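Local coordinates for protein leucyl-trna synthetase (Plasmodium knowlesi, PDB 5FOF) that attaches leucine to its cognate tRNA at the expense of ATP, the fragment here being the editing domain, which probably hydrolyses the ester bond of mischarged tRNA, at residues Y103-R113 with I132-E143; L146-P156 with P164-M172. All blocks are in the same frame, centred on the assembly; numbering follows the deposited sequence.

In the fold
Contacts 1 and 2 follow one another along the chain, and their centres lie about 9 Å apart on the same side of the domain centre. Strand 137-141 of contact 1 is followed, after the N-cap residue S142, by helix 143-151 of contact 2. The two share the mixed sheet of the editing domain, where strand 102-108 pairs with strand 137-141 along one edge and with strand 170-175 along the other. L146 packs on Y104, T106 and C141, so the helix lies against the face of the sheet that carries these residues. T106 OG1 probably bonds to L169 O, before strand 170-175, and F109 N to V154 O, after the helix, making helix and three strands one layered unit.

Contact 1 of 2, residues Y103-R113 with I132-E143; sequences YYVTLGFNKQR and IDSCENVYICSE
Two neighbouring antiparallel strands of the editing-domain sheet, 103-108 and 137-141, form this contact, with the end of helix 128-134 packed beside them. Y104 and C141 are a hydrogen-bonded pair, as are T106 and Y139, where T106 N lies 2.8 Å from Y139 O. G108 N completes the pairing on N137 O. On the face of V105 and L107 the contacts are apolar: V105 CG1 meets V138 CG1 at 3.5 Å, and L107 sends CD2 to V138 CG2 while its CD1 reaches I132 CG1 on the helix. C135, just past that helix, sets CB against L107 CB, and its SG lies 4.4 Å from the centroid of the F109 ring, an oblique sulfur-aromatic contact. On the opposite face, that of Y104, T106 and Y139, the E143 side chain runs alongside Y104, its CB 3.6 Å from Y104 CE1. At the far end of this face G108, lacking a side chain, leaves room for the Y139 ring. With CG anti to its carbonyl carbon (chi1 -69°), Y139 carries its hydroxyl past the strand end to F109 O, at the ring edge, in a hydrogen bond modelled at 2.4 Å, a length too short to be taken literally. N137 ND2 donates to this same hydroxyl (160°), nearly in its amide plane, and also to N110 OD1 at 3.0 Å, the two amide planes standing 79° apart.

Contact 2 of 2, residues L146-P156 with P164-M172; sequences LYNLAYQGVIP and PFSDLLILM
Helix 143-151 packs through L146, Y147 and A150 against the extended chain leading into strand 170-175, a largely apolar contact centred on L168. The Y147 ring receives L168 CD1 over one face in a CH-pi contact, 3.7 Å from the ring centroid and 17° off its normal. The same methyl touches L146 CB, also at 3.7 Å, and so sits in the corner made by two successive helix residues. With chi1 at -54°, anti to the carbonyl carbon, L168 CG is set 3.7 Å from Y147 CZ; CD2 meets Y147 CE1 at 3.8 Å and, more loosely, A150 CB, I155 CD1 and P156 O. A Schellman motif ends the helix: V154 N bonds to L149 O and G153 N to A150 O, with G153 at positive phi, and the chain then turns aside, crosswise to the helix, bringing I155 and P156 to L168. Towards the sheet, L146 CD1 and I170 CD1 meet at 4.1 Å, and both side chains also rest on Y104 of strand 102-108. At the more exposed end Y147 points across to the extended chain, its OH ending 3.6 Å from S166 CB. The OH is 3.4 Å from D167 N, but the angle is too poor for a hydrogen bond.

Contact 1 of 2, residues Y103-R113 with I132-E143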
loop_
_atom_site.group_PDB
_atom_site.type_symbol
_atom_site.label_atom_id
_atom_site.label_comp_id
_atom_site.label_asym_id
_atom_site.label_seq_id
_atom_site.Cartn_x
_atom_site.Cartn_y
_atom_site.Cartn_z
ATOM N N TYR A 103 -10.042 6.214 -5.086
ATOM C CA TYR A 103 -9.728 4.824 -4.774
ATOM C C TYR A 103 -11.020 4.042 -4.763
ATOM O O TYR A 103 -12.067 4.630 -4.561
ATOM C CB TYR A 103 -9.012 4.733 -3.424
ATOM C CG TYR A 103 -7.606 5.281 -3.510
ATOM C CD1 TYR A 103 -7.363 6.625 -3.331
ATOM C CD2 TYR A 103 -6.526 4.450 -3.824
ATOM C CE1 TYR A 103 -6.093 7.136 -3.438
ATOM C CE2 TYR A 103 -5.250 4.950 -3.930
ATOM C CZ TYR A 103 -5.040 6.300 -3.751
ATOM O OH TYR A 103 -3.774 6.829 -3.843
ATOM N N TYR A 104 -10.938 2.726 -4.976
ATOM C CA TYR A 104 -12.111 1.878 -5.197
ATOM C C TYR A 104 -12.158 0.778 -4.146
ATOM O O TYR A 104 -11.132 0.182 -3.813
ATOM C CB TYR A 104 -12.077 1.291 -6.616
ATOM C CG TYR A 104 -12.390 2.321 -7.684
ATOM C CD1 TYR A 104 -11.456 3.303 -8.038
ATOM C CD2 TYR A 104 -13.636 2.345 -8.317
ATOM C CE1 TYR A 104 -11.754 4.267 -8.988
ATOM C CE2 TYR A 104 -13.937 3.296 -9.281
ATOM C CZ TYR A 104 -12.991 4.253 -9.617
ATOM O OH TYR A 104 -13.289 5.205 -10.577
ATOM N N VAL A 105 -13.349 0.510 -3.628
ATOM C CA VAL A 105 -13.535 -0.413 -2.518
ATOM C C VAL A 105 -14.305 -1.600 -3.046
ATOM O O VAL A 105 -15.385 -1.442 -3.621
ATOM C CB VAL A 105 -14.283 0.271 -1.362
ATOM C CG1 VAL A 105 -14.504 -0.684 -0.205
ATOM C CG2 VAL A 105 -13.488 1.482 -0.896
ATOM N N THR A 106 -13.746 -2.788 -2.872
ATOM C CA THR A 106 -14.326 -4.003 -3.453
ATOM C C THR A 106 -14.203 -5.145 -2.461
ATOM O O THR A 106 -13.731 -4.961 -1.350
ATOM C CB THR A 106 -13.677 -4.340 -4.838
ATOM O OG1 THR A 106 -14.334 -5.462 -5.450
ATOM C CG2 THR A 106 -12.183 -4.636 -4.724
ATOM N N LEU A 107 -14.669 -6.312 -2.861
ATOM C CA LEU A 107 -14.537 -7.523 -2.077
ATOM C C LEU A 107 -13.617 -8.477 -2.817
ATOM O O LEU A 107 -13.708 -8.607 -4.030
ATOM C CB LEU A 107 -15.904 -8.169 -1.918
ATOM C CG LEU A 107 -16.896 -7.396 -1.059
ATOM C CD1 LEU A 107 -18.303 -7.926 -1.252
ATOM C CD2 LEU A 107 -16.503 -7.487 0.407
ATOM N N GLY A 108 -12.738 -9.149 -2.083
ATOM C CA GLY A 108 -11.846 -10.156 -2.663
ATOM C C GLY A 108 -11.470 -11.249 -1.692
ATOM O O GLY A 108 -11.981 -11.312 -0.568
ATOM N N PHE A 109 -10.533 -12.087 -2.125
ATOM C CA PHE A 109 -10.195 -13.326 -1.427
ATOM C C PHE A 109 -8.977 -13.118 -0.552
ATOM O O PHE A 109 -8.196 -12.189 -0.799
ATOM C CB PHE A 109 -9.930 -14.410 -2.449
ATOM C CG PHE A 109 -11.019 -14.548 -3.481
ATOM C CD1 PHE A 109 -12.281 -14.977 -3.121
ATOM C CD2 PHE A 109 -10.777 -14.259 -4.801
ATOM C CE1 PHE A 109 -13.281 -15.125 -4.068
ATOM C CE2 PHE A 109 -11.771 -14.390 -5.764
ATOM C CZ PHE A 109 -13.024 -14.829 -5.396
ATOM N N ASN A 110 -8.829 -13.974 0.467
ATOM C CA ASN A 110 -7.684 -13.917 1.403
ATOM C C ASN A 110 -6.380 -14.468 0.797
ATOM O O ASN A 110 -5.286 -13.959 1.076
ATOM C CB ASN A 110 -8.002 -14.671 2.704
ATOM C CG ASN A 110 -7.187 -14.171 3.884
ATOM O OD1 ASN A 110 -7.334 -13.021 4.300
ATOM N ND2 ASN A 110 -6.325 -15.028 4.434
ATOM N N LYS A 111 -6.531 -15.518 -0.012
ATOM C CA LYS A 111 -5.474 -16.148 -0.801
ATOM C C LYS A 111 -5.927 -16.118 -2.267
ATOM O O LYS A 111 -7.122 -16.110 -2.519
ATOM C CB LYS A 111 -5.333 -17.601 -0.315
ATOM C CG LYS A 111 -4.188 -18.412 -0.916
ATOM C CD LYS A 111 -4.457 -19.922 -0.876
ATOM C CE LYS A 111 -3.631 -20.664 -1.931
ATOM N NZ LYS A 111 -4.083 -22.068 -2.159
ATOM N N GLN A 112 -4.993 -16.097 -3.224
ATOM C CA GLN A 112 -5.328 -16.092 -4.664
ATOM C C GLN A 112 -6.073 -17.370 -5.064
ATOM O O GLN A 112 -5.606 -18.474 -4.791
ATOM C CB GLN A 112 -4.071 -15.949 -5.539
ATOM C CG GLN A 112 -3.356 -14.608 -5.400
ATOM C CD GLN A 112 -2.098 -14.457 -6.267
ATOM O OE1 GLN A 112 -2.095 -14.804 -7.453
ATOM N NE2 GLN A 112 -1.024 -13.920 -5.674
ATOM N N ARG A 113 -7.230 -17.209 -5.699
ATOM C CA ARG A 113 -8.080 -18.326 -6.096
ATOM C C ARG A 113 -7.961 -18.471 -7.597
ATOM O O ARG A 113 -8.377 -17.592 -8.335
ATOM C CB ARG A 113 -9.541 -18.088 -5.684
ATOM C CG ARG A 113 -9.797 -18.280 -4.187
ATOM C CD ARG A 113 -11.278 -18.315 -3.826
ATOM N NE ARG A 113 -12.012 -19.308 -4.612
ATOM C CZ ARG A 113 -13.333 -19.491 -4.579
ATOM N NH1 ARG A 113 -14.116 -18.770 -3.772
ATOM N NH2 ARG A 113 -13.873 -20.422 -5.360
ATOM N N ILE A 132 -20.465 -11.817 -1.849
ATOM C CA ILE A 132 -20.636 -11.452 -0.441
ATOM C C ILE A 132 -20.400 -12.639 0.506
ATOM O O ILE A 132 -19.857 -12.445 1.598
ATOM C CB ILE A 132 -21.989 -10.732 -0.193
ATOM C CG1 ILE A 132 -21.921 -9.342 -0.844
ATOM C CG2 ILE A 132 -22.295 -10.589 1.302
ATOM C CD1 ILE A 132 -23.209 -8.547 -0.825
ATOM N N ASP A 133 -20.767 -13.853 0.088
ATOM C CA ASP A 133 -20.443 -15.058 0.875
ATOM C C ASP A 133 -18.942 -15.339 0.886
ATOM O O ASP A 133 -18.314 -15.330 1.942
ATOM C CB ASP A 133 -21.187 -16.312 0.365
ATOM C CG ASP A 133 -22.648 -16.353 0.789
ATOM O OD1 ASP A 133 -23.042 -15.635 1.738
ATOM O OD2 ASP A 133 -23.410 -17.119 0.166
ATOM N N SER A 134 -18.377 -15.565 -0.296
ATOM C CA SER A 134 -17.022 -16.115 -0.421
ATOM C C SER A 134 -15.851 -15.163 -0.113
ATOM O O SER A 134 -14.708 -15.624 -0.015
ATOM C CB SER A 134 -16.844 -16.728 -1.818
ATOM O OG SER A 134 -17.321 -15.855 -2.825
ATOM N N CYS A 135 -16.112 -13.861 0.029
ATOM C CA CYS A 135 -15.039 -12.882 0.211
ATOM C C CYS A 135 -15.036 -12.390 1.635
ATOM O O CYS A 135 -15.971 -11.693 2.044
ATOM C CB CYS A 135 -15.210 -11.699 -0.744
ATOM S SG CYS A 135 -15.025 -12.146 -2.477
ATOM N N GLU A 136 -13.980 -12.733 2.373
ATOM C CA GLU A 136 -13.834 -12.330 3.771
ATOM C C GLU A 136 -13.144 -10.983 3.929
ATOM O O GLU A 136 -13.071 -10.473 5.035
ATOM C CB GLU A 136 -13.103 -13.420 4.590
ATOM C CG GLU A 136 -14.007 -14.580 5.066
ATOM C CD GLU A 136 -14.968 -14.218 6.229
ATOM O OE1 GLU A 136 -14.529 -14.272 7.410
ATOM O OE2 GLU A 136 -16.172 -13.912 5.970
ATOM N N ASN A 137 -12.663 -10.405 2.828
ATOM C CA ASN A 137 -11.834 -9.216 2.862
ATOM C C ASN A 137 -12.427 -8.111 2.004
ATOM O O ASN A 137 -12.858 -8.367 0.882
ATOM C CB ASN A 137 -10.432 -9.549 2.341
ATOM C CG ASN A 137 -9.585 -10.307 3.351
ATOM O OD1 ASN A 137 -10.054 -10.687 4.422
ATOM N ND2 ASN A 137 -8.314 -10.520 3.012
ATOM N N VAL A 138 -12.457 -6.893 2.548
ATOM C CA VAL A 138 -12.821 -5.695 1.802
ATOM C C VAL A 138 -11.511 -5.062 1.398
ATOM O O VAL A 138 -10.745 -4.635 2.267
ATOM C CB VAL A 138 -13.630 -4.683 2.658
ATOM C CG1 VAL A 138 -13.878 -3.394 1.886
ATOM C CG2 VAL A 138 -14.950 -5.292 3.094
ATOM N N TYR A 139 -11.237 -5.016 0.099
ATOM C CA TYR A 139 -9.995 -4.422 -0.377
ATOM C C TYR A 139 -10.239 -3.022 -0.888
ATOM O O TYR A 139 -11.281 -2.736 -1.476
ATOM C CB TYR A 139 -9.325 -5.253 -1.468
ATOM C CG TYR A 139 -8.766 -6.569 -1.005
ATOM C CD1 TYR A 139 -7.932 -6.645 0.103
ATOM C CD2 TYR A 139 -9.034 -7.736 -1.705
ATOM C CE1 TYR A 139 -7.425 -7.859 0.535
ATOM C CE2 TYR A 139 -8.522 -8.949 -1.290
ATOM C CZ TYR A 139 -7.720 -9.009 -0.170
ATOM O OH TYR A 139 -7.220 -10.213 0.245
ATOM N N ILE A 140 -9.240 -2.175 -0.665
ATOM C CA ILE A 140 -9.204 -0.813 -1.152
ATOM C C ILE A 140 -7.962 -0.688 -2.041
ATOM O O ILE A 140 -6.846 -1.011 -1.609
ATOM C CB ILE A 140 -9.131 0.188 0.024
ATOM C CG1 ILE A 140 -10.253 -0.105 1.022
ATOM C CG2 ILE A 140 -9.219 1.630 -0.473
ATOM C CD1 ILE A 140 -10.406 0.909 2.128
ATOM N N CYS A 141 -8.160 -0.195 -3.265
ATOM C CA CYS A 141 -7.088 -0.047 -4.230
ATOM C C CYS A 141 -7.483 0.815 -5.407
ATOM O O CYS A 141 -8.666 1.026 -5.648
ATOM C CB CYS A 141 -6.732 -1.408 -4.781
ATOM S SG CYS A 141 -8.134 -2.144 -5.589
ATOM N N SER A 142 -6.474 1.257 -6.163
ATOM C CA SER A 142 -6.667 2.058 -7.372
ATOM C C SER A 142 -7.465 1.356 -8.450
ATOM O O SER A 142 -7.553 0.121 -8.484
ATOM C CB SER A 142 -5.337 2.445 -7.990
ATOM O OG SER A 142 -4.659 1.306 -8.494
ATOM N N GLU A 143 -8.039 2.175 -9.335
ATOM C CA GLU A 143 -8.768 1.682 -10.501
ATOM C C GLU A 143 -7.818 0.853 -11.368
ATOM O O GLU A 143 -8.173 -0.241 -11.816
ATOM C CB GLU A 143 -9.360 2.834 -11.326
ATOM C CG GLU A 143 -10.325 2.360 -12.410
ATOM C CD GLU A 143 -10.873 3.477 -13.284
ATOM O OE1 GLU A 143 -10.789 4.665 -12.882
ATOM O OE2 GLU A 143 -11.408 3.151 -14.377
#

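Contact 2 of 2, residues L146-P156 with P164-M172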
loop_
_atom_site.group_PDB
_atom_site.type_symbol
_atom_site.label_atom_id
_atom_site.label_comp_id
_atom_site.label_asym_id
_atom_site.label_seq_id
_atom_site.Cartn_x
_atom_site.Cartn_y
_atom_site.Cartn_z
ATOM N N LEU A 146 -7.465 -3.006 -10.431
ATOM C CA LEU A 146 -8.631 -3.872 -10.252
ATOM C C LEU A 146 -8.679 -5.051 -11.194
ATOM O O LEU A 146 -8.765 -6.186 -10.741
ATOM C CB LEU A 146 -9.934 -3.072 -10.382
ATOM C CG LEU A 146 -10.336 -2.213 -9.175
ATOM C CD1 LEU A 146 -11.452 -1.251 -9.573
ATOM C CD2 LEU A 146 -10.765 -3.070 -7.987
ATOM N N TYR A 147 -8.645 -4.792 -12.496
ATOM C CA TYR A 147 -8.770 -5.878 -13.455
ATOM C C TYR A 147 -7.553 -6.788 -13.386
ATOM O O TYR A 147 -7.670 -8.016 -13.458
ATOM C CB TYR A 147 -9.112 -5.373 -14.879
ATOM C CG TYR A 147 -10.616 -5.292 -15.057
ATOM C CD1 TYR A 147 -11.394 -6.458 -14.994
ATOM C CD2 TYR A 147 -11.270 -4.075 -15.231
ATOM C CE1 TYR A 147 -12.767 -6.420 -15.116
ATOM C CE2 TYR A 147 -12.662 -4.023 -15.353
ATOM C CZ TYR A 147 -13.403 -5.203 -15.291
ATOM O OH TYR A 147 -14.780 -5.204 -15.415
ATOM N N ASN A 148 -6.394 -6.185 -13.158
ATOM C CA ASN A 148 -5.189 -6.957 -12.876
ATOM C C ASN A 148 -5.348 -7.877 -11.663
ATOM O O ASN A 148 -4.982 -9.037 -11.730
ATOM C CB ASN A 148 -3.982 -6.024 -12.732
ATOM C CG ASN A 148 -3.522 -5.478 -14.067
ATOM O OD1 ASN A 148 -3.445 -6.215 -15.043
ATOM N ND2 ASN A 148 -3.211 -4.190 -14.116
ATOM N N LEU A 149 -5.914 -7.356 -10.576
ATOM C CA LEU A 149 -6.166 -8.148 -9.381
ATOM C C LEU A 149 -7.147 -9.308 -9.672
ATOM O O LEU A 149 -6.961 -10.441 -9.191
ATOM C CB LEU A 149 -6.690 -7.262 -8.249
ATOM C CG LEU A 149 -5.720 -6.277 -7.594
ATOM C CD1 LEU A 149 -6.451 -5.373 -6.599
ATOM C CD2 LEU A 149 -4.611 -7.009 -6.883
ATOM N N ALA A 150 -8.178 -9.024 -10.468
ATOM C CA ALA A 150 -9.166 -10.036 -10.852
ATOM C C ALA A 150 -8.566 -11.174 -11.709
ATOM O O ALA A 150 -8.866 -12.369 -11.472
ATOM C CB ALA A 150 -10.341 -9.377 -11.575
ATOM N N TYR A 151 -7.725 -10.796 -12.681
ATOM C CA TYR A 151 -6.996 -11.766 -13.505
ATOM C C TYR A 151 -5.895 -12.542 -12.762
ATOM O O TYR A 151 -5.512 -13.626 -13.208
ATOM C CB TYR A 151 -6.429 -11.116 -14.772
ATOM C CG TYR A 151 -7.497 -10.720 -15.766
ATOM C CD1 TYR A 151 -8.411 -11.653 -16.246
ATOM C CD2 TYR A 151 -7.588 -9.416 -16.242
ATOM C CE1 TYR A 151 -9.388 -11.295 -17.160
ATOM C CE2 TYR A 151 -8.566 -9.049 -17.151
ATOM C CZ TYR A 151 -9.465 -9.992 -17.611
ATOM O OH TYR A 151 -10.443 -9.639 -18.525
ATOM N N GLN A 152 -5.395 -12.002 -11.651
ATOM C CA GLN A 152 -4.478 -12.751 -10.778
ATOM C C GLN A 152 -5.193 -13.444 -9.602
ATOM O O GLN A 152 -4.547 -13.901 -8.654
ATOM C CB GLN A 152 -3.336 -11.843 -10.321
ATOM C CG GLN A 152 -2.431 -11.489 -11.493
ATOM C CD GLN A 152 -1.477 -10.352 -11.206
ATOM O OE1 GLN A 152 -0.255 -10.541 -11.171
ATOM N NE2 GLN A 152 -2.022 -9.162 -11.000
ATOM N N GLY A 153 -6.526 -13.517 -9.679
ATOM C CA GLY A 153 -7.336 -14.282 -8.750
ATOM C C GLY A 153 -7.606 -13.709 -7.374
ATOM O O GLY A 153 -8.163 -14.428 -6.534
ATOM N N VAL A 154 -7.247 -12.440 -7.136
ATOM C CA VAL A 154 -7.404 -11.812 -5.804
ATOM C C VAL A 154 -8.831 -11.330 -5.557
ATOM O O VAL A 154 -9.268 -11.305 -4.406
ATOM C CB VAL A 154 -6.419 -10.636 -5.556
ATOM C CG1 VAL A 154 -6.583 -10.029 -4.158
ATOM C CG2 VAL A 154 -4.987 -11.104 -5.718
ATOM N N ILE A 155 -9.535 -10.936 -6.620
ATOM C CA ILE A 155 -10.939 -10.534 -6.540
ATOM C C ILE A 155 -11.760 -11.249 -7.594
ATOM O O ILE A 155 -11.246 -11.573 -8.678
ATOM C CB ILE A 155 -11.125 -9.000 -6.691
ATOM C CG1 ILE A 155 -10.799 -8.503 -8.107
ATOM C CG2 ILE A 155 -10.268 -8.262 -5.672
ATOM C CD1 ILE A 155 -10.827 -6.989 -8.264
ATOM N N PRO A 156 -13.059 -11.480 -7.301
ATOM C CA PRO A 156 -13.962 -12.070 -8.293
ATOM C C PRO A 156 -14.440 -11.051 -9.311
ATOM O O PRO A 156 -14.285 -9.844 -9.105
ATOM C CB PRO A 156 -15.146 -12.521 -7.442
ATOM C CG PRO A 156 -15.212 -11.512 -6.341
ATOM C CD PRO A 156 -13.799 -11.038 -6.100
ATOM N N PRO A 164 -21.721 -10.946 -21.794
ATOM C CA PRO A 164 -20.389 -11.469 -22.033
ATOM C C PRO A 164 -19.288 -10.527 -21.524
ATOM O O PRO A 164 -18.147 -10.956 -21.332
ATOM C CB PRO A 164 -20.341 -11.571 -23.553
ATOM C CG PRO A 164 -21.214 -10.463 -24.033
ATOM C CD PRO A 164 -22.298 -10.334 -23.007
ATOM N N PHE A 165 -19.628 -9.259 -21.312
ATOM C CA PHE A 165 -18.667 -8.260 -20.856
ATOM C C PHE A 165 -18.454 -8.384 -19.352
ATOM O O PHE A 165 -19.381 -8.746 -18.616
ATOM C CB PHE A 165 -19.157 -6.855 -21.198
ATOM C CG PHE A 165 -19.467 -6.666 -22.655
ATOM C CD1 PHE A 165 -18.438 -6.532 -23.584
ATOM C CD2 PHE A 165 -20.784 -6.636 -23.105
ATOM C CE1 PHE A 165 -18.716 -6.359 -24.929
ATOM C CE2 PHE A 165 -21.067 -6.458 -24.451
ATOM C CZ PHE A 165 -20.031 -6.324 -25.365
ATOM N N SER A 166 -17.235 -8.065 -18.914
ATOM C CA SER A 166 -16.834 -8.210 -17.519
ATOM C C SER A 166 -17.422 -7.102 -16.674
ATOM O O SER A 166 -17.828 -6.058 -17.183
ATOM C CB SER A 166 -15.302 -8.178 -17.364
ATOM O OG SER A 166 -14.642 -9.099 -18.222
ATOM N N ASP A 167 -17.438 -7.337 -15.370
ATOM C CA ASP A 167 -17.893 -6.349 -14.402
ATOM C C ASP A 167 -17.267 -6.671 -13.039
ATOM O O ASP A 167 -16.972 -7.841 -12.739
ATOM C CB ASP A 167 -19.430 -6.395 -14.334
ATOM C CG ASP A 167 -20.055 -5.181 -13.649
ATOM O OD1 ASP A 167 -19.355 -4.176 -13.349
ATOM O OD2 ASP A 167 -21.289 -5.248 -13.423
ATOM N N LEU A 168 -17.069 -5.643 -12.223
ATOM C CA LEU A 168 -16.573 -5.804 -10.854
ATOM C C LEU A 168 -17.619 -5.290 -9.856
ATOM O O LEU A 168 -18.403 -4.400 -10.185
ATOM C CB LEU A 168 -15.271 -5.025 -10.694
ATOM C CG LEU A 168 -14.173 -5.354 -11.712
ATOM C CD1 LEU A 168 -13.155 -4.231 -11.772
ATOM C CD2 LEU A 168 -13.508 -6.681 -11.388
ATOM N N LEU A 169 -17.628 -5.845 -8.645
ATOM C CA LEU A 169 -18.492 -5.340 -7.564
ATOM C C LEU A 169 -17.764 -4.240 -6.789
ATOM O O LEU A 169 -16.799 -4.517 -6.079
ATOM C CB LEU A 169 -18.915 -6.468 -6.619
ATOM C CG LEU A 169 -19.806 -6.105 -5.416
ATOM C CD1 LEU A 169 -20.875 -5.073 -5.753
ATOM C CD2 LEU A 169 -20.468 -7.354 -4.839
ATOM N N ILE A 170 -18.231 -3.000 -6.934
ATOM C CA ILE A 170 -17.607 -1.841 -6.295
ATOM C C ILE A 170 -18.530 -1.351 -5.193
ATOM O O ILE A 170 -19.622 -0.897 -5.481
ATOM C CB ILE A 170 -17.361 -0.716 -7.326
ATOM C CG1 ILE A 170 -16.451 -1.217 -8.461
ATOM C CG2 ILE A 170 -16.760 0.523 -6.676
ATOM C CD1 ILE A 170 -15.146 -1.843 -7.997
ATOM N N LEU A 171 -18.096 -1.436 -3.940
ATOM C CA LEU A 171 -18.939 -1.009 -2.823
ATOM C C LEU A 171 -18.981 0.504 -2.723
ATOM O O LEU A 171 -20.035 1.078 -2.414
ATOM C CB LEU A 171 -18.480 -1.604 -1.498
ATOM C CG LEU A 171 -18.505 -3.132 -1.396
ATOM C CD1 LEU A 171 -17.759 -3.577 -0.143
ATOM C CD2 LEU A 171 -19.923 -3.689 -1.388
ATOM N N MET A 172 -17.846 1.152 -2.974
ATOM C CA MET A 172 -17.817 2.604 -3.034
ATOM C C MET A 172 -16.583 3.142 -3.729
ATOM O O MET A 172 -15.631 2.438 -3.942
ATOM C CB MET A 172 -17.953 3.214 -1.621
ATOM C CG MET A 172 -16.669 3.624 -0.906
ATOM S SD MET A 172 -16.907 4.298 0.759
ATOM C CE MET A 172 -18.423 5.244 0.542
#